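Local coordinates for protein Cap5O (Staphylococcus aureus, PDB 3OJO) that is a UDP-N-acetyl-mannosamine dehydrogenase that probably uses NAD to oxidise its sugar nucleotide during capsular polysaccharide biosynthesis, at residues B[162-167]-B[171-176]; B[26-31]-B[60-65]; B[178-183]-B[193-198]; B[87-92]-B[109-114]. One frame throughout, in Å; residues are numbered along the deposited sequence.

Contact 1. Residues B[162-167]-B[171-176]; sequences ERVLPG and EELVHN. With PDC (pyridine-2,6-dicarboxylic acid), chain K; NAD (nicotinamide-adenine-dinucleotide), chain J; PDC (pyridine-2,6-dicarboxylic acid), chain L.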
# COMPACT_ATOMS: atom_id res chain seq x y z
N GLU B 162 -5.28 -16.71 -15.39
CA GLU B 162 -5.17 -17.98 -14.70
C GLU B 162 -4.09 -17.96 -13.63
O GLU B 162 -2.94 -17.56 -13.88
CB GLU B 162 -5.02 -19.14 -15.70
CG GLU B 162 -5.38 -20.49 -15.13
CD GLU B 162 -6.82 -20.66 -14.71
OE1 GLU B 162 -7.58 -21.33 -15.45
OE2 GLU B 162 -7.17 -20.21 -13.59
N ARG B 163 -4.47 -18.37 -12.43
CA ARG B 163 -3.58 -18.42 -11.28
C ARG B 163 -3.90 -19.70 -10.55
O ARG B 163 -5.02 -19.88 -10.08
CB ARG B 163 -3.79 -17.18 -10.41
CG ARG B 163 -2.81 -17.07 -9.24
CD ARG B 163 -2.92 -15.75 -8.52
NE ARG B 163 -4.29 -15.46 -8.06
CZ ARG B 163 -4.80 -14.24 -7.92
NH1 ARG B 163 -4.05 -13.17 -8.18
NH2 ARG B 163 -6.05 -14.09 -7.52
N VAL B 164 -2.92 -20.62 -10.52
CA VAL B 164 -3.05 -21.96 -9.89
C VAL B 164 -2.39 -22.04 -8.53
O VAL B 164 -1.29 -21.51 -8.33
CB VAL B 164 -2.63 -23.16 -10.81
CG1 VAL B 164 -3.49 -23.25 -12.06
CG2 VAL B 164 -1.14 -23.15 -11.15
N LEU B 165 -3.07 -22.75 -7.60
CA LEU B 165 -2.61 -23.02 -6.25
C LEU B 165 -1.91 -24.38 -6.28
O LEU B 165 -2.60 -25.40 -6.40
CB LEU B 165 -3.80 -23.09 -5.27
CG LEU B 165 -3.52 -22.85 -3.78
CD1 LEU B 165 -4.72 -22.21 -3.13
CD2 LEU B 165 -3.17 -24.14 -3.05
N PRO B 166 -0.56 -24.44 -6.17
CA PRO B 166 0.11 -25.76 -6.17
C PRO B 166 -0.30 -26.63 -4.98
O PRO B 166 -0.52 -26.14 -3.87
CB PRO B 166 1.60 -25.41 -6.16
CG PRO B 166 1.65 -23.97 -6.62
CD PRO B 166 0.41 -23.34 -6.07
N GLY B 167 -0.50 -27.92 -5.27
CA GLY B 167 -0.97 -28.92 -4.31
C GLY B 167 -2.48 -29.08 -4.37
O GLY B 167 -2.99 -30.15 -4.02
N GLU B 171 -8.67 -28.62 -7.83
CA GLU B 171 -9.75 -28.08 -6.99
C GLU B 171 -9.84 -26.58 -7.17
O GLU B 171 -10.92 -26.07 -7.50
CB GLU B 171 -9.68 -28.50 -5.49
CG GLU B 171 -8.34 -29.00 -4.97
CD GLU B 171 -7.97 -30.45 -5.22
OE1 GLU B 171 -8.73 -31.35 -4.78
OE2 GLU B 171 -6.88 -30.70 -5.79
N GLU B 172 -8.68 -25.89 -7.12
CA GLU B 172 -8.55 -24.44 -7.33
C GLU B 172 -9.15 -24.01 -8.69
O GLU B 172 -9.85 -23.04 -8.75
CB GLU B 172 -7.08 -24.04 -7.19
CG GLU B 172 -6.77 -22.59 -7.50
CD GLU B 172 -6.66 -21.65 -6.32
OE1 GLU B 172 -7.24 -21.96 -5.25
OE2 GLU B 172 -6.03 -20.58 -6.47
N LEU B 173 -8.94 -24.79 -9.75
CA LEU B 173 -9.44 -24.53 -11.10
C LEU B 173 -10.98 -24.54 -11.16
O LEU B 173 -11.56 -23.73 -11.88
CB LEU B 173 -8.84 -25.60 -12.02
CG LEU B 173 -8.37 -25.26 -13.45
CD1 LEU B 173 -7.45 -24.05 -13.49
CD2 LEU B 173 -7.65 -26.45 -14.06
N VAL B 174 -11.63 -25.41 -10.37
CA VAL B 174 -13.08 -25.58 -10.29
C VAL B 174 -13.79 -24.51 -9.41
O VAL B 174 -14.75 -23.88 -9.87
CB VAL B 174 -13.42 -27.05 -9.84
CG1 VAL B 174 -14.89 -27.20 -9.43
CG2 VAL B 174 -13.10 -28.04 -10.95
N HIS B 175 -13.32 -24.35 -8.15
CA HIS B 175 -13.92 -23.50 -7.12
C HIS B 175 -13.55 -22.02 -7.03
O HIS B 175 -14.27 -21.26 -6.37
CB HIS B 175 -13.86 -24.18 -5.75
CG HIS B 175 -14.54 -25.51 -5.74
ND1 HIS B 175 -13.82 -26.69 -5.64
CD2 HIS B 175 -15.85 -25.81 -5.88
CE1 HIS B 175 -14.72 -27.66 -5.69
NE2 HIS B 175 -15.95 -27.18 -5.85
N ASN B 176 -12.47 -21.59 -7.68
CA ASN B 176 -12.08 -20.19 -7.67
C ASN B 176 -13.01 -19.34 -8.51
O ASN B 176 -13.46 -19.78 -9.57
CB ASN B 176 -10.67 -20.01 -8.26
CG ASN B 176 -9.52 -20.07 -7.29
OD1 ASN B 176 -9.65 -20.51 -6.15
ND2 ASN B 176 -8.37 -19.61 -7.75
N1 PDC K . -1.06 -17.04 -5.10
C2 PDC K . -2.40 -16.85 -5.07
C3 PDC K . -3.31 -17.72 -5.70
C4 PDC K . -2.80 -18.84 -6.33
C5 PDC K . -1.40 -19.01 -6.37
C6 PDC K . -0.56 -18.08 -5.74
C7 PDC K . -2.92 -15.70 -4.37
O1 PDC K . -2.06 -14.96 -3.84
O2 PDC K . -4.29 -15.56 -4.36
C8 PDC K . 0.89 -18.27 -5.78
O3 PDC K . 1.41 -19.19 -6.35
O4 PDC K . 1.67 -17.39 -5.20
PA NAD J . 5.43 -22.81 -17.53
O1A NAD J . 6.81 -22.39 -17.88
O2A NAD J . 5.42 -23.83 -16.47
O5B NAD J . 4.72 -23.39 -18.85
C5B NAD J . 4.83 -22.75 -20.10
C4B NAD J . 4.85 -23.83 -21.16
O4B NAD J . 4.49 -23.27 -22.40
C3B NAD J . 6.23 -24.49 -21.32
O3B NAD J . 6.06 -25.91 -21.36
C2B NAD J . 6.67 -24.01 -22.69
O2B NAD J . 7.51 -24.93 -23.37
C1B NAD J . 5.35 -23.79 -23.40
N9A NAD J . 5.50 -22.84 -24.51
C8A NAD J . 6.27 -21.69 -24.50
N7A NAD J . 6.05 -21.02 -25.65
C5A NAD J . 5.16 -21.72 -26.39
C6A NAD J . 4.62 -21.50 -27.66
N6A NAD J . 4.98 -20.39 -28.32
N1A NAD J . 3.71 -22.41 -28.18
C2A NAD J . 3.33 -23.53 -27.45
N3A NAD J . 3.88 -23.75 -26.20
C4A NAD J . 4.78 -22.86 -25.68
O3 NAD J . 4.58 -21.49 -17.14
PN NAD J . 3.24 -21.52 -16.26
O1N NAD J . 3.65 -21.55 -14.83
O2N NAD J . 2.31 -22.54 -16.79
O5D NAD J . 2.63 -20.07 -16.50
C5D NAD J . 2.57 -19.51 -17.78
C4D NAD J . 2.17 -18.04 -17.62
O4D NAD J . 0.90 -17.95 -17.00
C3D NAD J . 3.07 -17.25 -16.69
O3D NAD J . 4.34 -16.87 -17.20
C2D NAD J . 2.17 -16.06 -16.42
O2D NAD J . 2.03 -15.32 -17.60
C1D NAD J . 0.84 -16.76 -16.22
N1N NAD J . 0.68 -17.00 -14.77
C2N NAD J . 1.03 -18.20 -14.18
C3N NAD J . 0.89 -18.36 -12.79
C7N NAD J . 0.85 -19.74 -12.19
O7N NAD J . -0.16 -20.00 -11.24
N7N NAD J . 1.76 -20.65 -12.54
C4N NAD J . 0.43 -17.29 -12.01
C5N NAD J . 0.11 -16.07 -12.61
C6N NAD J . 0.26 -15.95 -13.99
N1 PDC L . -0.95 -12.36 -4.59
C2 PDC L . -0.96 -11.59 -3.50
C3 PDC L . -1.15 -10.22 -3.68
C4 PDC L . -1.26 -9.77 -5.02
C5 PDC L . -1.24 -10.66 -6.11
C6 PDC L . -1.09 -11.99 -5.82
C7 PDC L . -0.80 -12.30 -2.19
O1 PDC L . -0.83 -11.69 -1.13
O2 PDC L . -0.63 -13.66 -2.22
C8 PDC L . -1.07 -13.09 -6.80
O3 PDC L . -1.22 -12.90 -8.01
O4 PDC L . -0.90 -14.34 -6.32
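Leu-165 and Glu-172 cross at about a right angle, and the aliphatic chain of the leucine lies against the carboxylate. Leu-165 CD1 comes to 3.3 Å from Glu-172 OE1, and Leu-165 CB to 3.4 Å from Glu-172 CD. The glutamate chain leaves its helix with CG opposite the backbone N (chi1 175°) and bends at the next bond, which turns the carboxylate across Leu-165. A weak bond from Asn-176 ND2 to Glu-172 OE2, 2.8 Å, ties the acid to the residue following the helix. Deeper in, Leu-173 CD1 meets Glu-162 OE1 at 3.4 Å, a van der Waals contact of a methyl with a carboxylate oxygen whose charge is paired with Arg-178.

In the Rossmann-type NAD domain, 162-167 belongs to the loop between strand 156-159 and helix 169-175, and it reaches the nicotinamide end of the cofactor. Val-164 N donates to NAD O7N at 2.9 Å, a fairly straight bond of 163°. Arg-163 meets two bound dicarboxylates: NH1 bonds to O3 of PDC chain L at 2.8 Å, while O2 of PDC chain K sits over one guanidinium face, offset toward its rim. Glu-218 adds a salt bridge to the same NH1, and His-253 of the second subunit packs against the side chain.

Contact 2. Residues B[26-31]-B[60-65]; sequences TSIMFA and PGLQEV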
# COMPACT_ATOMS: atom_id res chain seq x y z
N THR B 26 -5.21 -27.52 -16.91
CA THR B 26 -6.36 -26.96 -17.64
C THR B 26 -6.79 -27.92 -18.76
O THR B 26 -7.99 -28.18 -18.88
CB THR B 26 -6.04 -25.54 -18.13
OG1 THR B 26 -5.76 -24.71 -16.99
CG2 THR B 26 -7.13 -24.93 -18.99
N SER B 27 -5.85 -28.43 -19.58
CA SER B 27 -6.14 -29.41 -20.63
C SER B 27 -6.76 -30.65 -20.00
O SER B 27 -7.78 -31.14 -20.48
CB SER B 27 -4.86 -29.83 -21.34
OG SER B 27 -4.14 -28.69 -21.78
N ILE B 28 -6.15 -31.14 -18.90
CA ILE B 28 -6.60 -32.31 -18.16
C ILE B 28 -8.04 -32.11 -17.65
O ILE B 28 -8.86 -33.01 -17.80
CB ILE B 28 -5.55 -32.71 -17.05
CG1 ILE B 28 -4.33 -33.39 -17.70
CG2 ILE B 28 -6.16 -33.61 -15.94
CD1 ILE B 28 -3.07 -33.52 -16.77
N MET B 29 -8.34 -30.92 -17.13
CA MET B 29 -9.64 -30.52 -16.60
C MET B 29 -10.79 -30.53 -17.62
O MET B 29 -11.85 -31.10 -17.33
CB MET B 29 -9.53 -29.18 -15.89
CG MET B 29 -10.70 -28.88 -14.99
SD MET B 29 -11.17 -30.22 -13.85
CE MET B 29 -10.33 -29.77 -12.46
N PHE B 30 -10.60 -29.91 -18.80
CA PHE B 30 -11.63 -29.89 -19.84
C PHE B 30 -11.89 -31.29 -20.41
O PHE B 30 -13.04 -31.64 -20.66
CB PHE B 30 -11.25 -28.93 -20.96
CG PHE B 30 -11.46 -27.46 -20.66
CD1 PHE B 30 -12.72 -26.87 -20.79
CD2 PHE B 30 -10.38 -26.64 -20.34
CE1 PHE B 30 -12.89 -25.50 -20.58
CE2 PHE B 30 -10.55 -25.27 -20.15
CZ PHE B 30 -11.81 -24.71 -20.26
N ALA B 31 -10.80 -32.09 -20.59
CA ALA B 31 -10.84 -33.46 -21.10
C ALA B 31 -11.56 -34.40 -20.12
O ALA B 31 -12.24 -35.33 -20.56
CB ALA B 31 -9.44 -33.96 -21.38
N PRO B 60 0.80 -33.37 -6.96
CA PRO B 60 0.19 -34.60 -6.41
C PRO B 60 -1.20 -34.89 -6.96
O PRO B 60 -2.03 -33.99 -7.06
CB PRO B 60 0.01 -34.27 -4.93
CG PRO B 60 0.38 -32.84 -4.74
CD PRO B 60 1.25 -32.47 -5.89
N GLY B 61 -1.44 -36.15 -7.23
CA GLY B 61 -2.73 -36.62 -7.73
C GLY B 61 -3.02 -36.39 -9.19
O GLY B 61 -3.96 -37.00 -9.72
N LEU B 62 -2.23 -35.54 -9.88
CA LEU B 62 -2.46 -35.21 -11.29
C LEU B 62 -2.17 -36.36 -12.23
O LEU B 62 -2.94 -36.58 -13.17
CB LEU B 62 -1.75 -33.90 -11.70
CG LEU B 62 -2.21 -33.25 -13.02
CD1 LEU B 62 -3.57 -32.57 -12.86
CD2 LEU B 62 -1.17 -32.25 -13.56
N GLN B 63 -1.09 -37.11 -11.96
CA GLN B 63 -0.68 -38.29 -12.76
C GLN B 63 -1.84 -39.27 -12.93
O GLN B 63 -2.05 -39.77 -14.04
CB GLN B 63 0.52 -38.98 -12.09
CG GLN B 63 1.06 -40.21 -12.82
CD GLN B 63 1.58 -39.91 -14.20
OE1 GLN B 63 0.98 -40.32 -15.20
NE2 GLN B 63 2.71 -39.21 -14.29
N GLU B 64 -2.61 -39.51 -11.84
CA GLU B 64 -3.78 -40.38 -11.77
C GLU B 64 -4.89 -39.88 -12.68
O GLU B 64 -5.50 -40.67 -13.39
CB GLU B 64 -4.29 -40.36 -10.33
CG GLU B 64 -5.12 -41.55 -9.88
CD GLU B 64 -5.26 -41.65 -8.37
OE1 GLU B 64 -4.44 -41.04 -7.64
OE2 GLU B 64 -6.21 -42.32 -7.91
N VAL B 65 -5.16 -38.56 -12.66
CA VAL B 65 -6.19 -37.90 -13.47
C VAL B 65 -5.77 -37.93 -14.93
O VAL B 65 -6.60 -38.26 -15.79
CB VAL B 65 -6.50 -36.45 -12.99
CG1 VAL B 65 -7.78 -35.93 -13.63
CG2 VAL B 65 -6.60 -36.38 -11.47
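Ile-28 reaches Leu-62 and Val-65 from a helical turn whose shorter backbone bond, Phe-30 N to Thr-26 O, measures 3.1 Å. The meeting itself is wholly apolar, and the isoleucine serves both partners with different branches. Its CD1 end comes up against the fork of Leu-62, 3.9 Å from Leu-62 CG and equally near CD2. Its CG2 methyl, set opposite the backbone N, touches Val-65 CG1 at 3.7 Å. Leu-62 and Val-65 sit one turn apart on their helix, so the isoleucine meets two neighbouring points along one side of it, each at a slant.

Around this trio, Leu-75 packs on Ile-28 from strand 75-78, and Leu-170 of helix 169-175 covers Leu-62. The contact is plain hydrophobic packing between helices of the NAD domain: it sets helix 62-71 against helix 23-32, the helix that follows the glycine-rich turn expected of a dinucleotide-binding Rossmann fold.

Contact 3. Residues B[178-183]-B[193-198]; sequences RIIGGV and RVYRTF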
# COMPACT_ATOMS: atom_id res chain seq x y z
N ARG B 178 -13.68 -16.43 -11.10
CA ARG B 178 -12.96 -16.22 -12.32
C ARG B 178 -13.34 -14.91 -12.97
O ARG B 178 -14.52 -14.58 -13.05
CB ARG B 178 -13.33 -17.39 -13.24
CG ARG B 178 -12.27 -17.75 -14.22
CD ARG B 178 -12.58 -19.07 -14.90
NE ARG B 178 -11.91 -20.18 -14.22
CZ ARG B 178 -10.66 -20.55 -14.46
NH1 ARG B 178 -9.92 -19.88 -15.33
NH2 ARG B 178 -10.14 -21.59 -13.82
N ILE B 179 -12.34 -14.18 -13.48
CA ILE B 179 -12.55 -12.95 -14.20
C ILE B 179 -12.61 -13.28 -15.71
O ILE B 179 -11.68 -13.88 -16.24
CB ILE B 179 -11.47 -11.88 -13.85
CG1 ILE B 179 -11.57 -11.46 -12.37
CG2 ILE B 179 -11.55 -10.68 -14.80
CD1 ILE B 179 -10.45 -10.66 -11.88
N ILE B 180 -13.74 -12.91 -16.37
CA ILE B 180 -13.94 -13.11 -17.80
C ILE B 180 -13.90 -11.72 -18.41
O ILE B 180 -14.87 -10.97 -18.28
CB ILE B 180 -15.28 -13.86 -18.14
CG1 ILE B 180 -15.54 -15.14 -17.27
CG2 ILE B 180 -15.47 -14.09 -19.66
CD1 ILE B 180 -14.64 -16.33 -17.48
N GLY B 181 -12.76 -11.37 -19.03
CA GLY B 181 -12.54 -10.09 -19.68
C GLY B 181 -12.67 -10.18 -21.18
O GLY B 181 -11.70 -10.51 -21.87
N GLY B 182 -13.88 -9.89 -21.69
CA GLY B 182 -14.15 -9.91 -23.13
C GLY B 182 -13.87 -8.57 -23.79
O GLY B 182 -14.00 -7.52 -23.16
N VAL B 183 -13.48 -8.61 -25.08
CA VAL B 183 -13.21 -7.39 -25.86
C VAL B 183 -14.55 -6.71 -26.15
O VAL B 183 -14.63 -5.48 -26.15
CB VAL B 183 -12.37 -7.68 -27.13
CG1 VAL B 183 -12.19 -6.42 -27.99
CG2 VAL B 183 -11.02 -8.25 -26.76
N ARG B 193 -19.34 -19.56 -21.71
CA ARG B 193 -19.69 -20.83 -22.35
C ARG B 193 -18.58 -21.88 -22.14
O ARG B 193 -18.86 -23.04 -21.76
CB ARG B 193 -19.97 -20.61 -23.86
CG ARG B 193 -21.46 -20.59 -24.21
CD ARG B 193 -21.71 -20.05 -25.60
NE ARG B 193 -22.49 -18.81 -25.55
CZ ARG B 193 -22.39 -17.81 -26.43
NH1 ARG B 193 -21.53 -17.89 -27.44
NH2 ARG B 193 -23.13 -16.72 -26.28
N VAL B 194 -17.32 -21.43 -22.30
CA VAL B 194 -16.13 -22.28 -22.17
C VAL B 194 -15.93 -22.77 -20.74
O VAL B 194 -15.91 -23.97 -20.50
CB VAL B 194 -14.88 -21.62 -22.80
CG1 VAL B 194 -13.63 -22.47 -22.59
CG2 VAL B 194 -15.10 -21.35 -24.28
N TYR B 195 -15.86 -21.84 -19.79
CA TYR B 195 -15.64 -22.15 -18.38
C TYR B 195 -16.77 -22.83 -17.63
O TYR B 195 -16.51 -23.56 -16.67
CB TYR B 195 -15.07 -20.92 -17.65
CG TYR B 195 -13.68 -20.58 -18.13
CD1 TYR B 195 -13.45 -19.47 -18.94
CD2 TYR B 195 -12.60 -21.41 -17.84
CE1 TYR B 195 -12.17 -19.18 -19.41
CE2 TYR B 195 -11.32 -21.13 -18.32
CZ TYR B 195 -11.11 -20.00 -19.09
OH TYR B 195 -9.84 -19.72 -19.55
N ARG B 196 -18.00 -22.66 -18.12
CA ARG B 196 -19.23 -23.26 -17.56
C ARG B 196 -19.13 -24.80 -17.44
O ARG B 196 -19.81 -25.38 -16.60
CB ARG B 196 -20.43 -22.87 -18.45
CG ARG B 196 -21.74 -22.67 -17.70
CD ARG B 196 -22.71 -21.77 -18.46
NE ARG B 196 -23.09 -22.31 -19.77
CZ ARG B 196 -23.25 -21.58 -20.87
NH1 ARG B 196 -23.08 -20.26 -20.83
NH2 ARG B 196 -23.59 -22.15 -22.02
N THR B 197 -18.23 -25.41 -18.27
CA THR B 197 -17.91 -26.84 -18.37
C THR B 197 -17.60 -27.48 -17.02
O THR B 197 -18.02 -28.61 -16.77
CB THR B 197 -16.76 -27.05 -19.41
OG1 THR B 197 -17.07 -26.38 -20.63
CG2 THR B 197 -16.44 -28.53 -19.69
N PHE B 198 -16.85 -26.77 -16.14
CA PHE B 198 -16.43 -27.29 -14.83
C PHE B 198 -16.36 -26.22 -13.74
O PHE B 198 -16.26 -26.58 -12.56
CB PHE B 198 -15.06 -28.00 -14.95
CG PHE B 198 -13.93 -27.08 -15.39
CD1 PHE B 198 -13.69 -26.85 -16.74
CD2 PHE B 198 -13.15 -26.41 -14.45
CE1 PHE B 198 -12.69 -25.97 -17.14
CE2 PHE B 198 -12.14 -25.54 -14.86
CZ PHE B 198 -11.92 -25.33 -16.21
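The guanidinium of Arg-178 lies flat on the ring of Tyr-195, with the two planes only 10° apart and the centres 4.5 Å from each other. The overlap is offset, the cationic group lying over the CD2-CE2 side of the ring, and Arg-178 NH1 approaches Tyr-195 CE2 to 3.5 Å. The arginine chain runs across the tyrosine at about a right angle. Its extended first part brings CD over the ring, and the bend at chi3 (-95°) then turns the guanidinium over the same face. Arg-178 CD thereby makes a CH-pi contact, 3.9 Å from the ring centroid and 20° off its normal.

Ile-180, two residues along the strand, runs antiparallel to the tyrosine side chain and brings its CD1 obliquely to the ring, 3.7 Å from Tyr-195 CD1.

The polar ends are held by other residues. Arg-178 NH1 forms a salt bridge with Glu-162, NH2 bonds to the carbonyl of Leu-173, and Tyr-195 OH bonds to Glu-128. With these partners the arginine head is fixed in rotation while it stacks, and its buried charge is probably balanced by Glu-162. The packing belongs to a beta-alpha-beta unit, in which helix 185-195 connects the parallel strands 178-182 and 203-207 at one margin of the Rossmann-domain sheet.

Contact 4. Residues B[87-92]-B[109-114]; sequences FIIAVP and MRALDS. With NAD (nicotinamide-adenine-dinucleotide), chain J.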
# COMPACT_ATOMS: atom_id res chain seq x y z
N PHE B 87 -9.44 -21.84 -28.39
CA PHE B 87 -8.00 -21.84 -28.23
C PHE B 87 -7.66 -21.10 -26.94
O PHE B 87 -8.14 -19.99 -26.72
CB PHE B 87 -7.30 -21.16 -29.40
CG PHE B 87 -7.47 -21.82 -30.74
CD1 PHE B 87 -6.54 -22.75 -31.20
CD2 PHE B 87 -8.53 -21.47 -31.58
CE1 PHE B 87 -6.67 -23.32 -32.47
CE2 PHE B 87 -8.67 -22.06 -32.84
CZ PHE B 87 -7.74 -22.97 -33.29
N ILE B 88 -6.88 -21.74 -26.07
CA ILE B 88 -6.43 -21.15 -24.82
C ILE B 88 -4.91 -20.98 -24.86
O ILE B 88 -4.19 -21.99 -24.94
CB ILE B 88 -6.91 -21.93 -23.56
CG1 ILE B 88 -8.45 -21.99 -23.48
CG2 ILE B 88 -6.30 -21.30 -22.29
CD1 ILE B 88 -9.03 -22.79 -22.39
N ILE B 89 -4.42 -19.73 -24.77
CA ILE B 89 -2.98 -19.45 -24.70
C ILE B 89 -2.61 -19.39 -23.21
O ILE B 89 -3.12 -18.54 -22.47
CB ILE B 89 -2.60 -18.18 -25.49
CG1 ILE B 89 -2.88 -18.39 -27.00
CG2 ILE B 89 -1.14 -17.77 -25.24
CD1 ILE B 89 -3.29 -17.15 -27.74
N ALA B 90 -1.74 -20.32 -22.79
CA ALA B 90 -1.23 -20.48 -21.42
C ALA B 90 0.30 -20.63 -21.44
O ALA B 90 0.86 -21.43 -20.69
CB ALA B 90 -1.87 -21.69 -20.78
N VAL B 91 0.97 -19.85 -22.32
CA VAL B 91 2.43 -19.83 -22.47
C VAL B 91 3.03 -18.88 -21.40
O VAL B 91 2.27 -18.14 -20.77
CB VAL B 91 2.86 -19.46 -23.93
CG1 VAL B 91 2.26 -20.41 -24.95
CG2 VAL B 91 2.51 -18.01 -24.25
N PRO B 92 4.37 -18.87 -21.14
CA PRO B 92 4.88 -17.94 -20.12
C PRO B 92 5.02 -16.50 -20.59
O PRO B 92 5.08 -16.20 -21.79
CB PRO B 92 6.24 -18.55 -19.72
CG PRO B 92 6.46 -19.71 -20.66
CD PRO B 92 5.46 -19.65 -21.75
N MET B 109 2.40 -13.69 -28.34
CA MET B 109 2.27 -13.27 -29.72
C MET B 109 2.77 -14.36 -30.68
O MET B 109 2.11 -14.64 -31.68
CB MET B 109 2.90 -11.89 -29.94
CG MET B 109 2.20 -10.76 -29.17
SD MET B 109 0.40 -10.69 -29.41
CE MET B 109 -0.09 -10.43 -27.85
N ARG B 110 3.86 -15.05 -30.31
CA ARG B 110 4.38 -16.20 -31.07
C ARG B 110 3.31 -17.30 -31.07
O ARG B 110 3.02 -17.85 -32.13
CB ARG B 110 5.66 -16.73 -30.42
CG ARG B 110 6.89 -16.57 -31.27
CD ARG B 110 8.16 -16.86 -30.49
NE ARG B 110 8.73 -15.64 -29.91
CZ ARG B 110 9.71 -15.63 -29.00
NH1 ARG B 110 10.22 -16.76 -28.54
NH2 ARG B 110 10.17 -14.47 -28.54
N ALA B 111 2.70 -17.57 -29.88
CA ALA B 111 1.62 -18.54 -29.70
C ALA B 111 0.37 -18.12 -30.47
O ALA B 111 -0.35 -18.99 -30.96
CB ALA B 111 1.29 -18.70 -28.23
N LEU B 112 0.10 -16.79 -30.57
CA LEU B 112 -1.03 -16.28 -31.35
C LEU B 112 -0.81 -16.59 -32.84
O LEU B 112 -1.74 -17.07 -33.48
CB LEU B 112 -1.32 -14.79 -31.09
CG LEU B 112 -2.60 -14.20 -31.76
CD1 LEU B 112 -3.88 -14.91 -31.30
CD2 LEU B 112 -2.70 -12.70 -31.54
N ASP B 113 0.43 -16.40 -33.34
CA ASP B 113 0.79 -16.68 -34.74
C ASP B 113 0.69 -18.15 -35.15
O ASP B 113 0.47 -18.43 -36.33
CB ASP B 113 2.17 -16.12 -35.11
CG ASP B 113 2.26 -14.61 -35.17
OD1 ASP B 113 3.34 -14.07 -34.86
OD2 ASP B 113 1.24 -13.97 -35.53
N SER B 114 0.85 -19.09 -34.18
CA SER B 114 0.75 -20.55 -34.41
C SER B 114 -0.70 -20.99 -34.64
O SER B 114 -0.96 -21.97 -35.34
CB SER B 114 1.34 -21.31 -33.22
OG SER B 114 0.43 -21.47 -32.15
PA NAD J . 5.43 -22.81 -17.53
O1A NAD J . 6.81 -22.39 -17.88
O2A NAD J . 5.42 -23.83 -16.47
O5B NAD J . 4.72 -23.39 -18.85
C5B NAD J . 4.83 -22.75 -20.10
C4B NAD J . 4.85 -23.83 -21.16
O4B NAD J . 4.49 -23.27 -22.40
C3B NAD J . 6.23 -24.49 -21.32
O3B NAD J . 6.06 -25.91 -21.36
C2B NAD J . 6.67 -24.01 -22.69
O2B NAD J . 7.51 -24.93 -23.37
C1B NAD J . 5.35 -23.79 -23.40
N9A NAD J . 5.50 -22.84 -24.51
C8A NAD J . 6.27 -21.69 -24.50
N7A NAD J . 6.05 -21.02 -25.65
C5A NAD J . 5.16 -21.72 -26.39
C6A NAD J . 4.62 -21.50 -27.66
N6A NAD J . 4.98 -20.39 -28.32
N1A NAD J . 3.71 -22.41 -28.18
C2A NAD J . 3.33 -23.53 -27.45
N3A NAD J . 3.88 -23.75 -26.20
C4A NAD J . 4.78 -22.86 -25.68
O3 NAD J . 4.58 -21.49 -17.14
PN NAD J . 3.24 -21.52 -16.26
O1N NAD J . 3.65 -21.55 -14.83
O2N NAD J . 2.31 -22.54 -16.79
O5D NAD J . 2.63 -20.07 -16.50
C5D NAD J . 2.57 -19.51 -17.78
C4D NAD J . 2.17 -18.04 -17.62
O4D NAD J . 0.90 -17.95 -17.00
C3D NAD J . 3.07 -17.25 -16.69
O3D NAD J . 4.34 -16.87 -17.20
C2D NAD J . 2.17 -16.06 -16.42
O2D NAD J . 2.03 -15.32 -17.60
C1D NAD J . 0.84 -16.76 -16.22
N1N NAD J . 0.68 -17.00 -14.77
C2N NAD J . 1.03 -18.20 -14.18
C3N NAD J . 0.89 -18.36 -12.79
C7N NAD J . 0.85 -19.74 -12.19
O7N NAD J . -0.16 -20.00 -11.24
N7N NAD J . 1.76 -20.65 -12.54
C4N NAD J . 0.43 -17.29 -12.01
C5N NAD J . 0.11 -16.07 -12.61
C6N NAD J . 0.26 -15.95 -13.99
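In the beta-alpha-beta unit made by strand 86-89, helix 106-115 and strand 124-127, Ile-89 and Val-91 press on Ala-111 and Leu-112 of the helix. The small methyl of Ala-111 is the common point: Val-91 CG1 lies 3.8 Å from Ala-111 CB, and Ile-89 CG2 is 4.0 Å from the same atom. Ile-89 CD1 extends farther along the helix to Leu-112 CD1, at 4.2 Å.

As usual in Rossmann folds, the cofactor crosses the end of the strand, where the chain opens into a loop, and here residues 90-92 line the NAD pocket together with Ala-111. Val-91 CG1 stands beside its backbone N (chi1 -57°), which puts this methyl over the face of the adenine, 3.5 Å from NAD C5A, while it still touches Ala-111. The next residue continues the wall, Pro-92 CD lying 3.5 Å from NAD C8A. Val-91 O comes near the nicotinamide ribose, 3.2 Å from NAD C4D, and also accepts a hydrogen bond from Ser-129 OG. Val-17 of strand 13-17 also packs on Val-91 and Ala-111.

Overall arrangement
From the N terminus the contacts come in series, none enclosing or crossing another. Contact 2 closes the long excursion from helix 23-32 through strand 36-40 to helix 62-71; contact 4 follows, returning helix 106-115 to strand 86-89. Contact 1 folds helix 169-175 against the loop that leads into it from strand 156-159, and contact 3 sets the end of helix 185-195 against strand 178-182, which precedes it. Met-29 of contact 2 packs on Leu-173 and Val-174 of contact 1, and Phe-30 on Phe-198 of contact 3. Ile-88 of contact 4 touches Phe-30 and, more loosely, Tyr-195. Contacts 1 and 4 do not meet, yet NAD spans them, its nicotinamide end at one and its adenine at the other.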